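6b protein (Agrobacterium vitis, PDB 3AQ2) probably disturbs plant cell proliferation as a toxin-like protein with an ADP-ribosylation fold, apparently by acting on the plant's microRNA machinery. Local coordinates at residues A[131-136]-A[200-205]; A[137-142]-A[157-162]. One frame throughout, in Å; residues are numbered along the deposited sequence.

Contact 1. Residues A[131-136]-A[200-205]; sequences NGFFLA and LGSCHL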
loop_
_atom_site.group_PDB
_atom_site.type_symbol
_atom_site.label_atom_id
_atom_site.label_comp_id
_atom_site.label_asym_id
_atom_site.label_seq_id
_atom_site.Cartn_x
_atom_site.Cartn_y
_atom_site.Cartn_z
ATOM N N ASN A 131 -6.033 7.036 -9.225
ATOM C CA ASN A 131 -5.753 7.163 -7.791
ATOM C C ASN A 131 -6.949 7.649 -6.959
ATOM O O ASN A 131 -6.758 8.204 -5.877
ATOM C CB ASN A 131 -4.501 8.017 -7.525
ATOM C CG ASN A 131 -4.622 9.439 -8.068
ATOM O OD1 ASN A 131 -4.325 9.673 -9.225
ATOM N ND2 ASN A 131 -5.021 10.389 -7.216
ATOM N N GLY A 132 -8.164 7.420 -7.467
ATOM C CA GLY A 132 -9.386 7.830 -6.768
ATOM C C GLY A 132 -9.695 7.003 -5.534
ATOM O O GLY A 132 -10.549 7.393 -4.740
ATOM N N PHE A 133 -9.033 5.846 -5.406
ATOM C CA PHE A 133 -9.215 4.919 -4.284
ATOM C C PHE A 133 -7.863 4.546 -3.687
ATOM O O PHE A 133 -6.827 4.969 -4.197
ATOM C CB PHE A 133 -9.987 3.673 -4.750
ATOM C CG PHE A 133 -11.428 3.965 -5.043
ATOM C CD1 PHE A 133 -11.779 4.698 -6.178
ATOM C CD2 PHE A 133 -12.430 3.594 -4.145
ATOM C CE1 PHE A 133 -13.121 5.037 -6.431
ATOM C CE2 PHE A 133 -13.773 3.926 -4.391
ATOM C CZ PHE A 133 -14.115 4.641 -5.544
ATOM N N PHE A 134 -7.859 3.789 -2.596
ATOM C CA PHE A 134 -6.577 3.430 -1.984
ATOM C C PHE A 134 -6.623 2.071 -1.323
ATOM O O PHE A 134 -7.685 1.587 -0.918
ATOM C CB PHE A 134 -6.145 4.482 -0.939
ATOM C CG PHE A 134 -7.038 4.528 0.288
ATOM C CD1 PHE A 134 -6.791 3.690 1.388
ATOM C CD2 PHE A 134 -8.128 5.400 0.342
ATOM C CE1 PHE A 134 -7.621 3.713 2.530
ATOM C CE2 PHE A 134 -8.966 5.444 1.484
ATOM C CZ PHE A 134 -8.720 4.603 2.571
ATOM N N LEU A 135 -5.436 1.491 -1.205
ATOM C CA LEU A 135 -5.174 0.330 -0.368
ATOM C C LEU A 135 -4.299 0.822 0.783
ATOM O O LEU A 135 -3.274 1.463 0.558
ATOM C CB LEU A 135 -4.415 -0.734 -1.179
ATOM C CG LEU A 135 -5.125 -1.221 -2.452
ATOM C CD1 LEU A 135 -4.194 -2.095 -3.282
ATOM C CD2 LEU A 135 -6.397 -1.957 -2.084
ATOM N N ALA A 136 -4.715 0.553 2.014
ATOM C CA ALA A 136 -3.907 0.874 3.187
ATOM C C ALA A 136 -3.141 -0.374 3.607
ATOM O O ALA A 136 -3.728 -1.451 3.788
ATOM C CB ALA A 136 -4.801 1.394 4.312
ATOM N N LEU A 200 -9.264 -0.897 2.520
ATOM C CA LEU A 200 -9.382 -0.173 1.249
ATOM C C LEU A 200 -10.417 0.937 1.419
ATOM O O LEU A 200 -11.275 0.871 2.305
ATOM C CB LEU A 200 -9.754 -1.102 0.083
ATOM C CG LEU A 200 -11.161 -1.722 0.030
ATOM C CD1 LEU A 200 -11.594 -1.952 -1.416
ATOM C CD2 LEU A 200 -11.232 -3.047 0.816
ATOM N N GLY A 201 -10.320 1.971 0.589
ATOM C CA GLY A 201 -11.270 3.067 0.715
ATOM C C GLY A 201 -11.225 3.976 -0.485
ATOM O O GLY A 201 -10.535 3.694 -1.473
ATOM N N SER A 202 -12.001 5.052 -0.386
ATOM C CA SER A 202 -12.094 6.073 -1.427
ATOM C C SER A 202 -11.295 7.325 -1.051
ATOM O O SER A 202 -11.134 7.633 0.136
ATOM C CB SER A 202 -13.560 6.448 -1.621
ATOM O OG SER A 202 -13.684 7.535 -2.528
ATOM N N CYS A 203 -10.816 8.047 -2.074
ATOM C CA CYS A 203 -10.158 9.340 -1.904
ATOM C C CYS A 203 -11.121 10.507 -2.122
ATOM O O CYS A 203 -10.738 11.665 -1.986
ATOM C CB CYS A 203 -8.960 9.478 -2.856
ATOM S SG CYS A 203 -7.716 8.226 -2.531
ATOM N N HIS A 204 -12.367 10.187 -2.463
ATOM C CA HIS A 204 -13.388 11.201 -2.752
ATOM C C HIS A 204 -14.107 11.527 -1.459
ATOM O O HIS A 204 -15.253 11.111 -1.227
ATOM C CB HIS A 204 -14.335 10.698 -3.840
ATOM C CG HIS A 204 -13.618 10.315 -5.092
ATOM N ND1 HIS A 204 -12.897 11.226 -5.835
ATOM C CD2 HIS A 204 -13.461 9.115 -5.701
ATOM C CE1 HIS A 204 -12.340 10.606 -6.862
ATOM N NE2 HIS A 204 -12.675 9.327 -6.808
ATOM N N LEU A 205 -13.410 12.298 -0.625
ATOM C CA LEU A 205 -13.797 12.463 0.772
ATOM C C LEU A 205 -14.391 13.829 1.048
ATOM O O LEU A 205 -14.080 14.803 0.363
ATOM C CB LEU A 205 -12.593 12.222 1.694
ATOM C CG LEU A 205 -11.940 10.840 1.539
ATOM C CD1 LEU A 205 -10.593 10.777 2.273
ATOM C CD2 LEU A 205 -12.889 9.742 2.048
#

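Contact 2. Residues A[137-142]-A[157-162]; sequences ILMSQL and GWYARQ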
loop_
_atom_site.group_PDB
_atom_site.type_symbol
_atom_site.label_atom_id
_atom_site.label_comp_id
_atom_site.label_asym_id
_atom_site.label_seq_id
_atom_site.Cartn_x
_atom_site.Cartn_y
_atom_site.Cartn_z
ATOM N N ILE A 137 -1.822 -0.229 3.753
ATOM C CA ILE A 137 -0.963 -1.367 4.047
ATOM C C ILE A 137 0.013 -1.082 5.171
ATOM O O ILE A 137 0.285 0.083 5.496
ATOM C CB ILE A 137 -0.126 -1.799 2.807
ATOM C CG1 ILE A 137 0.805 -0.656 2.342
ATOM C CG2 ILE A 137 -1.041 -2.352 1.683
ATOM C CD1 ILE A 137 1.907 -1.143 1.383
ATOM N N LEU A 138 0.507 -2.158 5.772
ATOM C CA LEU A 138 1.729 -2.111 6.557
ATOM C C LEU A 138 2.825 -2.676 5.662
ATOM O O LEU A 138 2.651 -3.722 5.018
ATOM C CB LEU A 138 1.571 -2.925 7.839
ATOM C CG LEU A 138 0.630 -2.224 8.823
ATOM C CD1 LEU A 138 0.105 -3.209 9.847
ATOM C CD2 LEU A 138 1.319 -1.043 9.518
ATOM N N MET A 139 3.935 -1.947 5.570
ATOM C CA MET A 139 4.995 -2.300 4.626
ATOM C C MET A 139 5.917 -3.396 5.162
ATOM O O MET A 139 6.199 -3.467 6.369
ATOM C CB MET A 139 5.831 -1.065 4.293
ATOM C CG MET A 139 5.062 -0.061 3.455
ATOM S SD MET A 139 6.010 1.442 3.163
ATOM C CE MET A 139 6.303 1.964 4.851
ATOM N N SER A 140 6.364 -4.247 4.242
ATOM C CA SER A 140 7.352 -5.273 4.536
ATOM C C SER A 140 8.765 -4.681 4.571
ATOM O O SER A 140 8.963 -3.499 4.279
ATOM C CB SER A 140 7.294 -6.351 3.462
ATOM O OG SER A 140 7.869 -5.847 2.271
ATOM N N GLN A 141 9.750 -5.512 4.892
ATOM C CA GLN A 141 11.127 -5.030 4.963
ATOM C C GLN A 141 11.679 -4.716 3.566
ATOM O O GLN A 141 12.737 -4.096 3.442
ATOM C CB GLN A 141 12.032 -6.004 5.729
ATOM C CG GLN A 141 12.683 -7.106 4.878
ATOM C CD GLN A 141 11.768 -8.301 4.574
ATOM O OE1 GLN A 141 10.542 -8.188 4.522
ATOM N NE2 GLN A 141 12.388 -9.450 4.344
ATOM N N LEU A 142 10.955 -5.127 2.526
ATOM C CA LEU A 142 11.396 -4.873 1.148
ATOM C C LEU A 142 11.050 -3.473 0.649
ATOM O O LEU A 142 11.477 -3.076 -0.444
ATOM C CB LEU A 142 10.862 -5.940 0.192
ATOM C CG LEU A 142 11.241 -7.382 0.522
ATOM C CD1 LEU A 142 10.624 -8.299 -0.505
ATOM C CD2 LEU A 142 12.753 -7.578 0.569
ATOM N N GLY A 157 6.845 10.374 4.165
ATOM C CA GLY A 157 7.737 9.477 3.443
ATOM C C GLY A 157 7.087 8.889 2.198
ATOM O O GLY A 157 5.859 8.728 2.137
ATOM N N TRP A 158 7.925 8.615 1.202
ATOM C CA TRP A 158 7.597 7.813 0.025
ATOM C C TRP A 158 8.490 6.580 0.035
ATOM O O TRP A 158 9.678 6.668 0.389
ATOM C CB TRP A 158 7.852 8.621 -1.255
ATOM C CG TRP A 158 6.775 9.623 -1.464
ATOM C CD1 TRP A 158 6.635 10.839 -0.832
ATOM C CD2 TRP A 158 5.622 9.466 -2.295
ATOM N NE1 TRP A 158 5.472 11.451 -1.249
ATOM C CE2 TRP A 158 4.840 10.631 -2.150
ATOM C CE3 TRP A 158 5.183 8.457 -3.161
ATOM C CZ2 TRP A 158 3.627 10.817 -2.843
ATOM C CZ3 TRP A 158 3.983 8.643 -3.862
ATOM C CH2 TRP A 158 3.218 9.814 -3.687
ATOM N N TYR A 159 7.904 5.445 -0.338
ATOM C CA TYR A 159 8.564 4.141 -0.199
ATOM C C TYR A 159 8.376 3.344 -1.461
ATOM O O TYR A 159 7.363 3.484 -2.138
ATOM C CB TYR A 159 7.974 3.347 0.972
ATOM C CG TYR A 159 8.051 4.075 2.298
ATOM C CD1 TYR A 159 7.085 5.013 2.650
ATOM C CD2 TYR A 159 9.079 3.809 3.195
ATOM C CE1 TYR A 159 7.144 5.697 3.865
ATOM C CE2 TYR A 159 9.151 4.489 4.426
ATOM C CZ TYR A 159 8.179 5.420 4.742
ATOM O OH TYR A 159 8.251 6.083 5.951
ATOM N N ALA A 160 9.342 2.485 -1.769
ATOM C CA ALA A 160 9.192 1.610 -2.922
ATOM C C ALA A 160 9.641 0.202 -2.597
ATOM O O ALA A 160 10.697 0.019 -1.974
ATOM C CB ALA A 160 9.990 2.148 -4.085
ATOM N N ARG A 161 8.816 -0.767 -3.003
ATOM C CA ARG A 161 9.182 -2.183 -3.028
ATOM C C ARG A 161 9.639 -2.505 -4.442
ATOM O O ARG A 161 8.868 -2.351 -5.407
ATOM C CB ARG A 161 7.971 -3.045 -2.668
ATOM C CG ARG A 161 8.256 -4.536 -2.600
ATOM C CD ARG A 161 6.937 -5.296 -2.379
ATOM N NE ARG A 161 7.154 -6.736 -2.228
ATOM C CZ ARG A 161 7.369 -7.569 -3.251
ATOM N NH1 ARG A 161 7.407 -7.100 -4.499
ATOM N NH2 ARG A 161 7.548 -8.870 -3.032
ATOM N N GLN A 162 10.891 -2.942 -4.574
ATOM C CA GLN A 162 11.475 -3.240 -5.888
ATOM C C GLN A 162 11.412 -2.027 -6.845
ATOM O O GLN A 162 11.492 -0.891 -6.390
ATOM C CB GLN A 162 10.855 -4.523 -6.467
ATOM C CG GLN A 162 11.142 -5.754 -5.594
ATOM C CD GLN A 162 12.634 -6.112 -5.548
ATOM O OE1 GLN A 162 13.318 -5.893 -4.540
ATOM N NE2 GLN A 162 13.144 -6.644 -6.645
HETATM O O HOH W 1 12.817 -3.829 -2.589
#

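Contact 1. Residues A[131-136]-A[200-205]
The ring of F134 lies flat against the backbone of G201, with G201 N 3.6 Å above its plane and over its centre. On the same strand G201 CA makes a CH-pi contact, 3.8 Å from the ring centroid. F134 CG sits between the backbone N and the carbonyl carbon (chi1 67°), and the ring beyond it lies over G201. G201 has no side chain, and F134 CZ sits 3.5 Å from G201 CA on the side where a CB would be. Two groups meet the rim of the same ring: S202 O, in its plane and 3.4 Å from F134 CE2, and the sulfur of C203. P100, L27 and Y69 also touch F134.

The strands 133-136 and 200-202 run antiparallel in the mixed sheet of this ADP-ribosylation fold. F134 and G201 form a hydrogen-bonded pair, joined in both directions by F134 N to G201 O and G201 N to F134 O. Just before them, G132 and F133 form a classic beta bulge opposite V70 on the other neighbouring strand, and G132 O accepts from C203 N at 2.8 Å.

F134 points to one face of the sheet; F133, S202, L135 and L200 point to the opposite one, where F133, L135 and L200 touch helix 72-81 and S202 touches L18. Here the F133 ring has S202 OG above one face, toward the rim, while H204 turns an edge to it in an offset edge-to-face pair, with the planes at 77°. S202 OG also accepts from H204 N at 3.0 Å, closing an ST turn that runs into H204, itself the centre of an inverse gamma turn. Further along, L135 CD2 meets L200 CB at 4.1 Å.

Contact 2. Residues A[137-142]-A[157-162]
M139 lays its terminal methyl on the ring of Y159: CE stands 3.6 Å above the ring plane, over its centre, in a CH-pi contact only 5° off the ring normal. The sulfur approaches the same ring obliquely, with M139 SD 3.4 Å from Y159 CG, so methyl and thioether together make a Met-aromatic contact. The bend at chi3 (-58°) turns CE in over the ring, and the two side chains cross at about a right angle. T66 of strand 66-70 touches both of them.

L142 lies obliquely across R161: CB rests by the aliphatic CG of the extended arginine chain, and L142 CD1 lies 4.0 Å from R161 NH2 of the guanidinium, a van der Waals contact. The charged end of R161 finds its partner beyond the two segments, in a salt bridge of NH2 with E57, and the same NH2 also bonds to Q188 O. E57 in addition bonds S140 OG, thereby tying the loop to the arginine.

No direct hydrogen bond crosses between the segments. R161 CA makes a long CA-H...O contact with L142 O (3.6 Å, angle at H 169°). One water donates to L142 O at 2.6 Å and to Q162 OE1, and accepts from Q162 N, bridging loop and strand end. Within the loop, S140 OG accepts from L142 N at 3.2 Å.

That last bond makes an ST turn in the connection between strands 133-137 and 143-151, which packs here on strand 154-161, the central strand of a three-stranded antiparallel sheet.

Contacts 1 and 2 follow one another directly along the chain: 131-136 runs straight into 137-142, and the partner 157-162 falls inside the loop that contact 1 closes. Their centres are about 18 Å apart, and beyond this chain connection they do not touch. Contact 1 pairs neighbouring strands within the mixed sheet, while contact 2 packs the loop leaving that sheet on the three-stranded antiparallel one. Strand 66-70 serves both, meeting F134 and C203 through Y69 and M139 and Y159 through T66. Both contacts are buried, and the centres of contacts 1 and 2 lie about 11 and 8 Å from the centre of the chain.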